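Local coordinates for hypothetical protein PA3499 (Pseudomonas aeruginosa, PDB 2IG8) that is of unknown function but belongs to the YjgF-like family and assembles from three copies of a small alpha/beta subunit, at residues A10-L15 with V64-E69; L51-Q56 with I88-A93; S117-V120 with V126-D129; Y79-Y84 with R96-F101. All coordinates share one frame; numbering follows the deposited sequence.

Interaction 1: A10-L15 with V64-E69; sequences AALPDL and VKALLE
Leu12 and Leu67 meet with matching first torsions: each holds CG opposite its carbonyl carbon and beside its backbone N (chi1 -64° in both), and each is extended in chi2. This conformation sends one methyl of Leu12 across to the helix and turns the branch of Leu67 back toward the loop, although the CB of Leu67 does not itself head there. CD1 of Leu12 rests 3.8 Å from CD2 of Leu67 and equally close to its CG, and the two side chains lie roughly perpendicular. Ala66, one step back on the helix, flanks the same methyl more loosely, its CB lying 4.5 Å from Leu12 CD1. In the alpha/beta fold of the YjgF-like family, helix 53-70 packs on the sheet, and here the irregular connection between strands 4-6 and 23-26 comes up against that helix. The contact is apolar and small, 127 Å² summed over both sides. Leu12 also touches Met35, and Leu67 Met32, both on strand 29-36, so the leucine pair sits where loop, helix and sheet meet. On the loop side, Leu12 also touches Asn22, just before strand 23-26.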
loop_
_atom_site.group_PDB
_atom_site.type_symbol
_atom_site.label_atom_id
_atom_site.label_comp_id
_atom_site.label_asym_id
_atom_site.label_seq_id
_atom_site.Cartn_x
_atom_site.Cartn_y
_atom_site.Cartn_z
ATOM N N ALA B 10 -19.673 11.200 -11.176
ATOM C CA ALA B 10 -19.742 12.190 -12.279
ATOM C C ALA B 10 -18.574 13.173 -12.297
ATOM O O ALA B 10 -18.028 13.488 -13.369
ATOM C CB ALA B 10 -21.027 12.970 -12.202
ATOM N N ALA B 11 -18.198 13.642 -11.107
ATOM C CA ALA B 11 -17.108 14.608 -10.951
ATOM C C ALA B 11 -15.731 13.992 -11.225
ATOM O O ALA B 11 -14.732 14.723 -11.319
ATOM C CB ALA B 11 -17.141 15.202 -9.571
ATOM N N LEU B 12 -15.686 12.663 -11.356
ATOM C CA LEU B 12 -14.443 11.944 -11.531
ATOM C C LEU B 12 -14.565 10.990 -12.686
ATOM O O LEU B 12 -14.564 9.772 -12.493
ATOM C CB LEU B 12 -14.095 11.173 -10.254
ATOM C CG LEU B 12 -13.835 12.089 -9.073
ATOM C CD1 LEU B 12 -13.527 11.267 -7.858
ATOM C CD2 LEU B 12 -12.694 13.040 -9.412
ATOM N N PRO B 13 -14.647 11.540 -13.905
ATOM C CA PRO B 13 -14.855 10.659 -15.026
ATOM C C PRO B 13 -13.666 9.745 -15.204
ATOM O O PRO B 13 -12.519 10.184 -15.138
ATOM C CB PRO B 13 -14.957 11.616 -16.220
ATOM C CG PRO B 13 -14.259 12.872 -15.784
ATOM C CD PRO B 13 -14.503 12.954 -14.312
ATOM N N ASP B 14 -13.938 8.470 -15.410
ATOM C CA ASP B 14 -12.927 7.611 -15.958
ATOM C C ASP B 14 -12.832 8.020 -17.416
ATOM O O ASP B 14 -13.840 8.063 -18.119
ATOM C CB ASP B 14 -13.300 6.147 -15.769
ATOM C CG ASP B 14 -13.189 5.721 -14.309
ATOM O OD1 ASP B 14 -12.094 5.288 -13.918
ATOM O OD2 ASP B 14 -14.162 5.914 -13.546
ATOM N N LEU B 15 -11.636 8.385 -17.853
ATOM C CA LEU B 15 -11.457 8.810 -19.214
ATOM C C LEU B 15 -10.907 7.605 -19.992
ATOM O O LEU B 15 -9.910 7.009 -19.574
ATOM C CB LEU B 15 -10.557 10.038 -19.259
ATOM C CG LEU B 15 -11.144 11.194 -18.418
ATOM C CD1 LEU B 15 -10.180 12.323 -18.236
ATOM C CD2 LEU B 15 -12.465 11.700 -19.018
ATOM N N VAL B 64 -12.378 11.280 -2.676
ATOM C CA VAL B 64 -12.667 10.010 -2.003
ATOM C C VAL B 64 -14.138 9.947 -1.572
ATOM O O VAL B 64 -14.822 8.955 -1.818
ATOM C CB VAL B 64 -11.721 9.801 -0.808
ATOM C CG1 VAL B 64 -12.153 8.567 0.021
ATOM C CG2 VAL B 64 -10.268 9.677 -1.323
ATOM N N LYS B 65 -14.635 11.015 -0.956
ATOM C CA LYS B 65 -16.039 11.073 -0.555
ATOM C C LYS B 65 -17.022 10.969 -1.722
ATOM O O LYS B 65 -18.080 10.337 -1.592
ATOM C CB LYS B 65 -16.275 12.349 0.231
ATOM C CG LYS B 65 -17.707 12.583 0.619
ATOM C CD LYS B 65 -17.753 13.594 1.733
ATOM C CE LYS B 65 -18.834 14.600 1.566
ATOM N NZ LYS B 65 -20.164 14.038 1.671
ATOM N N ALA B 66 -16.678 11.604 -2.845
ATOM C CA ALA B 66 -17.466 11.508 -4.060
ATOM C C ALA B 66 -17.546 10.066 -4.544
ATOM O O ALA B 66 -18.631 9.590 -4.893
ATOM C CB ALA B 66 -16.897 12.445 -5.176
ATOM N N LEU B 67 -16.424 9.354 -4.516
ATOM C CA LEU B 67 -16.416 7.943 -4.904
ATOM C C LEU B 67 -17.269 7.109 -3.943
ATOM O O LEU B 67 -18.093 6.296 -4.384
ATOM C CB LEU B 67 -14.992 7.389 -4.990
ATOM C CG LEU B 67 -14.084 7.997 -6.064
ATOM C CD1 LEU B 67 -12.617 7.568 -5.856
ATOM C CD2 LEU B 67 -14.586 7.689 -7.454
ATOM N N LEU B 68 -17.084 7.331 -2.640
ATOM C CA LEU B 68 -17.868 6.630 -1.615
ATOM C C LEU B 68 -19.362 6.829 -1.823
ATOM O O LEU B 68 -20.136 5.869 -1.782
ATOM C CB LEU B 68 -17.487 7.105 -0.217
ATOM C CG LEU B 68 -16.165 6.581 0.344
ATOM C CD1 LEU B 68 -15.669 7.440 1.522
ATOM C CD2 LEU B 68 -16.286 5.081 0.726
ATOM N N GLU B 69 -19.758 8.080 -2.023
ATOM C CA GLU B 69 -21.157 8.426 -2.293
ATOM C C GLU B 69 -21.693 7.823 -3.581
ATOM O O GLU B 69 -22.836 7.374 -3.618
ATOM C CB GLU B 69 -21.362 9.943 -2.235
ATOM C CG GLU B 69 -21.231 10.429 -0.796
ATOM C CD GLU B 69 -21.434 11.919 -0.603
ATOM O OE1 GLU B 69 -21.500 12.664 -1.604
ATOM O OE2 GLU B 69 -21.512 12.342 0.579
#

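Interaction 2: L51-Q56 with I88-A93; sequences LDAHAQ and IADKDA
Ala53 and Ala93 bring together the N-terminal turns of the two helices that pack on the sheet of this YjgF-like alpha/beta fold, 53-70 and 91-101. Their methyls meet directly, CB to CB at 3.9 Å, and the backbones come close: His54 and Ala93 have their CA atoms 4.7 Å apart, an approach helped by the small side chain of Ala93. Ala93 CB also lies near the backbone N of His54. The imidazole is swung away from its own backbone N (chi1 -180°), which places CG and CD2 obliquely near the carbonyl O of Ala93 and carries NE2 to its hydrogen bond with OE1 of Glu100, one helical turn beyond Arg96. Asp90, with CG opposite its carbonyl carbon (chi1 -71°), lays its carboxylate against the methyl of Ala53: CB of Ala53 stands over the carboxylate plane, 3.5 Å from CG of Asp90. The polar end has its strongest partner elsewhere, OD2 forming a salt bridge with NE of Arg87. On the other helix, Asp52 is the N-cap; its OD1 takes the amide of Ala55 nearly along the C-O axis at 2.9 Å, with an N-H...O angle of 168°. Gln56 NE2 reaches Leu51 O and also Glu123 O, while its OE1 accepts from Leu125 N. One water links the two helix starts, accepting from Ala53 N at 2.9 Å and donating a weak bond of 3.4 Å to OD1 of Asp90.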
loop_
_atom_site.group_PDB
_atom_site.type_symbol
_atom_site.label_atom_id
_atom_site.label_comp_id
_atom_site.label_asym_id
_atom_site.label_seq_id
_atom_site.Cartn_x
_atom_site.Cartn_y
_atom_site.Cartn_z
ATOM N N LEU B 51 -2.551 25.789 -4.637
ATOM C CA LEU B 51 -3.106 25.184 -3.421
ATOM C C LEU B 51 -2.000 24.590 -2.591
ATOM O O LEU B 51 -1.191 23.774 -3.081
ATOM C CB LEU B 51 -4.087 24.079 -3.765
ATOM C CG LEU B 51 -5.302 24.491 -4.604
ATOM C CD1 LEU B 51 -6.188 23.255 -4.860
ATOM C CD2 LEU B 51 -6.113 25.609 -3.916
ATOM N N ASP B 52 -2.013 24.955 -1.308
ATOM C CA ASP B 52 -1.071 24.372 -0.353
ATOM C C ASP B 52 -1.476 22.955 0.041
ATOM O O ASP B 52 -2.514 22.438 -0.419
ATOM C CB ASP B 52 -0.872 25.298 0.872
ATOM C CG ASP B 52 -2.134 25.483 1.757
ATOM O OD1 ASP B 52 -3.117 24.698 1.667
ATOM O OD2 ASP B 52 -2.136 26.504 2.531
ATOM N N ALA B 53 -0.681 22.326 0.907
ATOM C CA ALA B 53 -0.868 20.896 1.203
ATOM C C ALA B 53 -2.201 20.612 1.892
ATOM O O ALA B 53 -2.855 19.620 1.591
ATOM C CB ALA B 53 0.286 20.365 2.065
ATOM N N HIS B 54 -2.586 21.486 2.829
ATOM C CA HIS B 54 -3.846 21.374 3.526
ATOM C C HIS B 54 -5.018 21.469 2.530
ATOM O O HIS B 54 -5.906 20.629 2.558
ATOM C CB HIS B 54 -3.924 22.482 4.556
ATOM C CG HIS B 54 -5.175 22.505 5.370
ATOM N ND1 HIS B 54 -5.370 23.428 6.367
ATOM C CD2 HIS B 54 -6.248 21.682 5.417
ATOM C CE1 HIS B 54 -6.545 23.213 6.942
ATOM N NE2 HIS B 54 -7.110 22.183 6.357
ATOM N N ALA B 55 -5.006 22.490 1.674
ATOM C CA ALA B 55 -6.054 22.646 0.668
ATOM C C ALA B 55 -6.101 21.434 -0.305
ATOM O O ALA B 55 -7.203 20.907 -0.617
ATOM C CB ALA B 55 -5.928 24.001 -0.091
ATOM N N GLN B 56 -4.933 20.984 -0.760
ATOM C CA GLN B 56 -4.872 19.840 -1.641
ATOM C C GLN B 56 -5.427 18.590 -0.945
ATOM O O GLN B 56 -6.178 17.831 -1.553
ATOM C CB GLN B 56 -3.464 19.583 -2.163
ATOM C CG GLN B 56 -2.941 20.643 -3.169
ATOM C CD GLN B 56 -1.736 20.212 -3.959
ATOM O OE1 GLN B 56 -1.546 19.026 -4.228
ATOM N NE2 GLN B 56 -0.916 21.204 -4.397
ATOM N N ILE B 88 7.866 16.125 3.329
ATOM C CA ILE B 88 7.518 15.559 4.623
ATOM C C ILE B 88 7.096 16.622 5.643
ATOM O O ILE B 88 6.289 16.329 6.523
ATOM C CB ILE B 88 8.635 14.677 5.225
ATOM C CG1 ILE B 88 8.077 13.719 6.287
ATOM C CG2 ILE B 88 9.830 15.514 5.727
ATOM C CD1 ILE B 88 7.222 12.599 5.731
ATOM N N ALA B 89 7.595 17.846 5.477
ATOM C CA ALA B 89 7.196 18.981 6.311
ATOM C C ALA B 89 5.699 19.220 6.262
ATOM O O ALA B 89 5.178 19.823 7.165
ATOM C CB ALA B 89 7.916 20.255 5.879
ATOM N N ASP B 90 5.025 18.744 5.225
ATOM C CA ASP B 90 3.577 18.961 5.060
ATOM C C ASP B 90 2.718 17.973 5.860
ATOM O O ASP B 90 1.489 18.010 5.787
ATOM C CB ASP B 90 3.198 18.881 3.562
ATOM C CG ASP B 90 3.712 20.078 2.755
ATOM O OD1 ASP B 90 4.008 21.124 3.360
ATOM O OD2 ASP B 90 3.845 19.979 1.513
ATOM N N LYS B 91 3.349 17.070 6.609
ATOM C CA LYS B 91 2.600 16.040 7.346
ATOM C C LYS B 91 1.554 16.644 8.262
ATOM O O LYS B 91 0.453 16.116 8.360
ATOM C CB LYS B 91 3.541 15.113 8.139
ATOM C CG LYS B 91 4.324 15.785 9.243
ATOM C CD LYS B 91 5.222 14.800 10.015
ATOM C CE LYS B 91 5.767 15.454 11.279
ATOM N NZ LYS B 91 4.690 15.661 12.281
ATOM N N ASP B 92 1.872 17.763 8.907
ATOM C CA ASP B 92 0.908 18.341 9.838
ATOM C C ASP B 92 -0.273 19.017 9.120
ATOM O O ASP B 92 -1.323 19.207 9.716
ATOM C CB ASP B 92 1.570 19.322 10.767
ATOM C CG ASP B 92 2.470 18.640 11.793
ATOM O OD1 ASP B 92 2.340 17.381 11.957
ATOM O OD2 ASP B 92 3.263 19.370 12.436
ATOM N N ALA B 93 -0.049 19.430 7.880
ATOM C CA ALA B 93 -1.081 20.028 7.041
ATOM C C ALA B 93 -2.079 18.944 6.651
ATOM O O ALA B 93 -3.275 19.205 6.598
ATOM C CB ALA B 93 -0.480 20.660 5.838
HETATM O O HOH W 1 1.585 23.347 2.442
#

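Interaction 3: S117-V120 with V126-D129; sequences SGLV and VEID
Leu119 meets the start of strand 126-133 with both of its methyls, and the direct contact is van der Waals alone. CD1 presses on the backbone, 3.5 Å from Val126 N and close to the carbonyl carbon of the same residue; CD2 lies 4.0 Å from CB of Glu127 and almost as near its OE1. The two side chains cross obliquely. Polar contact is indirect: a buried Glu127, extended with CG opposite its backbone N (chi1 175°), passes beside the leucine, and a water bridges the segments by accepting from Val120 N at 2.9 Å and donating to Glu127 OE1 at 2.5 Å, short enough for the exact distance to be doubtful. Val126 N, covered by the leucine methyl, has no hydrogen-bonding partner in the model. Subunit contacts form a third group: Val120 O accepts from Lys91 NZ of the third subunit, and Asp129 OD1 makes a salt bridge with Lys80 NZ of that subunit. In this YjgF-like fold the loop after strand 110-115 thus folds over strand 126-133, which runs between strands 29-36 and 78-85 in the sheet. Glu127 and Asp129 pair through their backbones with Tyr84 and Asn82, while Val126 and Ile128 turn their side chains to helix 53-70.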
loop_
_atom_site.group_PDB
_atom_site.type_symbol
_atom_site.label_atom_id
_atom_site.label_comp_id
_atom_site.label_asym_id
_atom_site.label_seq_id
_atom_site.Cartn_x
_atom_site.Cartn_y
_atom_site.Cartn_z
ATOM N N SER B 117 9.343 10.909 -4.030
ATOM C CA SER B 117 10.187 11.849 -4.738
ATOM C C SER B 117 9.422 12.505 -5.881
ATOM O O SER B 117 9.878 13.502 -6.425
ATOM C CB SER B 117 11.487 11.185 -5.186
ATOM O OG SER B 117 11.252 10.101 -6.046
ATOM N N GLY B 118 8.230 12.007 -6.205
ATOM C CA GLY B 118 7.440 12.629 -7.266
ATOM C C GLY B 118 6.028 12.086 -7.381
ATOM O O GLY B 118 5.764 10.927 -7.062
ATOM N N LEU B 119 5.128 12.946 -7.842
ATOM C CA LEU B 119 3.759 12.571 -8.179
ATOM C C LEU B 119 3.490 12.885 -9.634
ATOM O O LEU B 119 4.281 13.569 -10.288
ATOM C CB LEU B 119 2.767 13.307 -7.262
ATOM C CG LEU B 119 2.934 13.020 -5.765
ATOM C CD1 LEU B 119 1.993 13.910 -4.940
ATOM C CD2 LEU B 119 2.706 11.530 -5.426
ATOM N N VAL B 120 2.369 12.392 -10.154
ATOM C CA VAL B 120 2.105 12.440 -11.585
ATOM C C VAL B 120 1.951 13.805 -12.249
ATOM O O VAL B 120 2.097 13.875 -13.449
ATOM C CB VAL B 120 0.928 11.524 -12.015
ATOM C CG1 VAL B 120 1.292 10.030 -11.782
ATOM C CG2 VAL B 120 -0.350 11.917 -11.331
ATOM N N VAL B 126 0.367 16.058 -2.729
ATOM C CA VAL B 126 -0.167 14.886 -2.024
ATOM C C VAL B 126 -1.025 13.999 -2.920
ATOM O O VAL B 126 -1.704 14.460 -3.850
ATOM C CB VAL B 126 -0.934 15.310 -0.718
ATOM C CG1 VAL B 126 -2.197 16.144 -1.055
ATOM C CG2 VAL B 126 -1.326 14.092 0.149
ATOM N N GLU B 127 -0.950 12.696 -2.652
ATOM C CA GLU B 127 -1.832 11.713 -3.236
ATOM C C GLU B 127 -2.237 10.768 -2.100
ATOM O O GLU B 127 -1.415 10.437 -1.246
ATOM C CB GLU B 127 -1.126 10.954 -4.367
ATOM C CG GLU B 127 -1.951 9.836 -4.953
ATOM C CD GLU B 127 -1.625 9.520 -6.423
ATOM O OE1 GLU B 127 -0.766 10.179 -7.041
ATOM O OE2 GLU B 127 -2.264 8.607 -6.960
ATOM N N ILE B 128 -3.508 10.388 -2.078
ATOM C CA ILE B 128 -3.994 9.489 -1.053
ATOM C C ILE B 128 -4.638 8.258 -1.657
ATOM O O ILE B 128 -5.495 8.352 -2.555
ATOM C CB ILE B 128 -4.967 10.191 -0.096
ATOM C CG1 ILE B 128 -4.269 11.383 0.590
ATOM C CG2 ILE B 128 -5.528 9.161 0.902
ATOM C CD1 ILE B 128 -5.169 12.251 1.545
ATOM N N ASP B 129 -4.196 7.102 -1.163
ATOM C CA ASP B 129 -4.765 5.815 -1.493
ATOM C C ASP B 129 -5.680 5.409 -0.345
ATOM O O ASP B 129 -5.197 5.163 0.777
ATOM C CB ASP B 129 -3.624 4.798 -1.683
ATOM C CG ASP B 129 -4.063 3.506 -2.374
ATOM O OD1 ASP B 129 -5.255 3.358 -2.761
ATOM O OD2 ASP B 129 -3.207 2.599 -2.505
HETATM O O HOH W 2 1.350 10.335 -8.419
#

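Interaction 4: Y79-Y84 with R96-F101; sequences YKLNVY and RARQEF
Leu81 and Arg98 run alongside one another, pointing opposite ways, one rising from strand 78-85 and the other descending from helix 91-101, in the beta-alpha-beta unit completed by strand 110-115. Their CA atoms stand 10.1 Å apart, and the branch end of Leu81 meets the middle of the arginine chain: CD1 of Leu81 lies 4.0 Å from CD of Arg98, so the arginine meets the sheet first with its aliphatic stem. Beyond that stem the chain bends at chi3 (-72°), which brings the guanidinium round toward Val83. Leu81 and Val83, two residues apart on the strand, both turn their CB atoms to the helix; Asn82 between them turns away and bonds through OD1, weakly, to Thr112 N. In the buried Arg98, NH2 makes a weak hydrogen bond with Ser111 OG, and NE another with Ser19 OG of the second subunit. Trp20 of the second subunit also packs on the Arg98 side chain; the contact therefore lies beside the subunit interface. At the start of the strand Tyr79 and Lys80 both face Trp131, a classic beta bulge. Further along the strand, CG2 of Val83 comes obliquely to 4.3 Å from NH2 of Arg98.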
loop_
_atom_site.group_PDB
_atom_site.type_symbol
_atom_site.label_atom_id
_atom_site.label_comp_id
_atom_site.label_asym_id
_atom_site.label_seq_id
_atom_site.Cartn_x
_atom_site.Cartn_y
_atom_site.Cartn_z
ATOM N N TYR B 79 -11.323 2.951 6.315
ATOM C CA TYR B 79 -10.561 2.333 7.403
ATOM C C TYR B 79 -9.044 2.483 7.261
ATOM O O TYR B 79 -8.320 2.227 8.201
ATOM C CB TYR B 79 -10.953 0.857 7.574
ATOM C CG TYR B 79 -10.637 -0.046 6.413
ATOM C CD1 TYR B 79 -9.376 -0.607 6.270
ATOM C CD2 TYR B 79 -11.594 -0.336 5.448
ATOM C CE1 TYR B 79 -9.078 -1.448 5.201
ATOM C CE2 TYR B 79 -11.294 -1.160 4.357
ATOM C CZ TYR B 79 -10.040 -1.712 4.249
ATOM O OH TYR B 79 -9.737 -2.551 3.196
ATOM N N LYS B 80 -8.552 2.934 6.110
ATOM C CA LYS B 80 -7.109 3.180 5.962
ATOM C C LYS B 80 -6.884 4.261 4.912
ATOM O O LYS B 80 -7.591 4.300 3.897
ATOM C CB LYS B 80 -6.339 1.901 5.601
ATOM C CG LYS B 80 -4.819 2.122 5.428
ATOM C CD LYS B 80 -4.000 0.845 5.126
ATOM C CE LYS B 80 -3.403 0.216 6.359
ATOM N NZ LYS B 80 -2.513 -0.980 6.074
ATOM N N LEU B 81 -5.925 5.140 5.181
ATOM C CA LEU B 81 -5.497 6.166 4.232
ATOM C C LEU B 81 -3.978 6.128 4.145
ATOM O O LEU B 81 -3.282 6.425 5.133
ATOM C CB LEU B 81 -5.936 7.547 4.707
ATOM C CG LEU B 81 -7.419 7.798 4.912
ATOM C CD1 LEU B 81 -7.674 9.157 5.612
ATOM C CD2 LEU B 81 -8.145 7.740 3.616
ATOM N N ASN B 82 -3.453 5.719 2.998
ATOM C CA ASN B 82 -2.024 5.834 2.778
ATOM C C ASN B 82 -1.719 7.101 2.003
ATOM O O ASN B 82 -2.279 7.339 0.929
ATOM C CB ASN B 82 -1.483 4.604 2.113
ATOM C CG ASN B 82 -1.512 3.397 3.047
ATOM O OD1 ASN B 82 -1.628 3.541 4.278
ATOM N ND2 ASN B 82 -1.464 2.245 2.490
ATOM N N VAL B 83 -0.830 7.905 2.564
ATOM C CA VAL B 83 -0.655 9.279 2.119
ATOM C C VAL B 83 0.767 9.433 1.617
ATOM O O VAL B 83 1.734 9.055 2.311
ATOM C CB VAL B 83 -0.913 10.265 3.262
ATOM C CG1 VAL B 83 -0.745 11.725 2.750
ATOM C CG2 VAL B 83 -2.303 9.994 3.874
ATOM N N TYR B 84 0.885 9.931 0.397
ATOM C CA TYR B 84 2.177 10.167 -0.222
ATOM C C TYR B 84 2.296 11.658 -0.430
ATOM O O TYR B 84 1.495 12.240 -1.165
ATOM C CB TYR B 84 2.252 9.466 -1.581
ATOM C CG TYR B 84 1.912 8.027 -1.497
ATOM C CD1 TYR B 84 2.842 7.128 -1.011
ATOM C CD2 TYR B 84 0.645 7.549 -1.862
ATOM C CE1 TYR B 84 2.532 5.782 -0.881
ATOM C CE2 TYR B 84 0.332 6.187 -1.736
ATOM C CZ TYR B 84 1.279 5.319 -1.255
ATOM O OH TYR B 84 1.025 3.954 -1.138
ATOM N N ARG B 96 -4.235 18.413 9.691
ATOM C CA ARG B 96 -5.262 19.429 9.808
ATOM C C ARG B 96 -6.437 19.129 8.901
ATOM O O ARG B 96 -7.556 19.221 9.340
ATOM C CB ARG B 96 -4.719 20.785 9.410
ATOM C CG ARG B 96 -4.114 21.548 10.519
ATOM C CD ARG B 96 -3.740 22.943 10.043
ATOM N NE ARG B 96 -3.097 23.730 11.106
ATOM C CZ ARG B 96 -1.857 23.538 11.555
ATOM N NH1 ARG B 96 -1.066 22.542 11.082
ATOM N NH2 ARG B 96 -1.416 24.351 12.495
ATOM N N ALA B 97 -6.145 18.729 7.661
ATOM C CA ALA B 97 -7.166 18.326 6.687
ATOM C C ALA B 97 -8.036 17.178 7.225
ATOM O O ALA B 97 -9.268 17.226 7.178
ATOM C CB ALA B 97 -6.535 17.932 5.371
ATOM N N ARG B 98 -7.375 16.162 7.782
ATOM C CA ARG B 98 -8.076 15.054 8.376
ATOM C C ARG B 98 -8.947 15.464 9.563
ATOM O O ARG B 98 -10.100 14.991 9.679
ATOM C CB ARG B 98 -7.103 13.957 8.766
ATOM C CG ARG B 98 -6.614 13.186 7.563
ATOM C CD ARG B 98 -5.892 11.921 7.973
ATOM N NE ARG B 98 -4.595 12.200 8.571
ATOM C CZ ARG B 98 -3.544 11.380 8.527
ATOM N NH1 ARG B 98 -2.406 11.757 9.093
ATOM N NH2 ARG B 98 -3.615 10.196 7.939
ATOM N N GLN B 99 -8.448 16.333 10.426
ATOM C CA GLN B 99 -9.261 16.773 11.571
ATOM C C GLN B 99 -10.542 17.433 11.063
ATOM O O GLN B 99 -11.626 17.218 11.604
ATOM C CB GLN B 99 -8.497 17.731 12.476
ATOM C CG GLN B 99 -7.368 17.030 13.255
ATOM C CD GLN B 99 -7.846 16.190 14.423
ATOM O OE1 GLN B 99 -9.009 16.217 14.809
ATOM N NE2 GLN B 99 -6.929 15.417 14.989
ATOM N N GLU B 100 -10.433 18.220 9.996
ATOM C CA GLU B 100 -11.605 18.916 9.478
ATOM C C GLU B 100 -12.559 17.982 8.752
ATOM O O GLU B 100 -13.761 18.035 8.972
ATOM C CB GLU B 100 -11.172 20.107 8.601
ATOM C CG GLU B 100 -10.451 21.139 9.416
ATOM C CD GLU B 100 -9.795 22.266 8.600
ATOM O OE1 GLU B 100 -9.734 22.183 7.349
ATOM O OE2 GLU B 100 -9.312 23.214 9.261
ATOM N N PHE B 101 -12.018 17.100 7.912
ATOM C CA PHE B 101 -12.800 16.150 7.123
ATOM C C PHE B 101 -13.545 15.158 8.007
ATOM O O PHE B 101 -14.693 14.802 7.732
ATOM C CB PHE B 101 -11.867 15.410 6.167
ATOM C CG PHE B 101 -12.564 14.491 5.183
ATOM C CD1 PHE B 101 -13.273 15.004 4.117
ATOM C CD2 PHE B 101 -12.462 13.132 5.304
ATOM C CE1 PHE B 101 -13.894 14.159 3.205
ATOM C CE2 PHE B 101 -13.055 12.271 4.373
ATOM C CZ PHE B 101 -13.776 12.810 3.324
#

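Overall arrangement
The four contacts lie in and around the helix-on-sheet layers of one YjgF-like subunit. Along the chain, interactions 1 and 2 interlock, as do 2 and 4, whereas interaction 3 opens last, after the others have closed. Interactions 1 and 2 share helix 53-70, their centres 22 Å apart on opposite sides of the chain's centre; interactions 2 and 4 share helix 91-101, with centres 11 Å apart. Interactions 3 and 4, centres 14 Å apart, use neighbouring strands, 126-133 and 78-85. Lys65 of interaction 1 packs on Phe101 of interaction 4, and Gln56 of interaction 2 on Val126 of interaction 3. Interactions 2, 3 and 4 also touch other subunits, so the intrachain packing continues into the trimer.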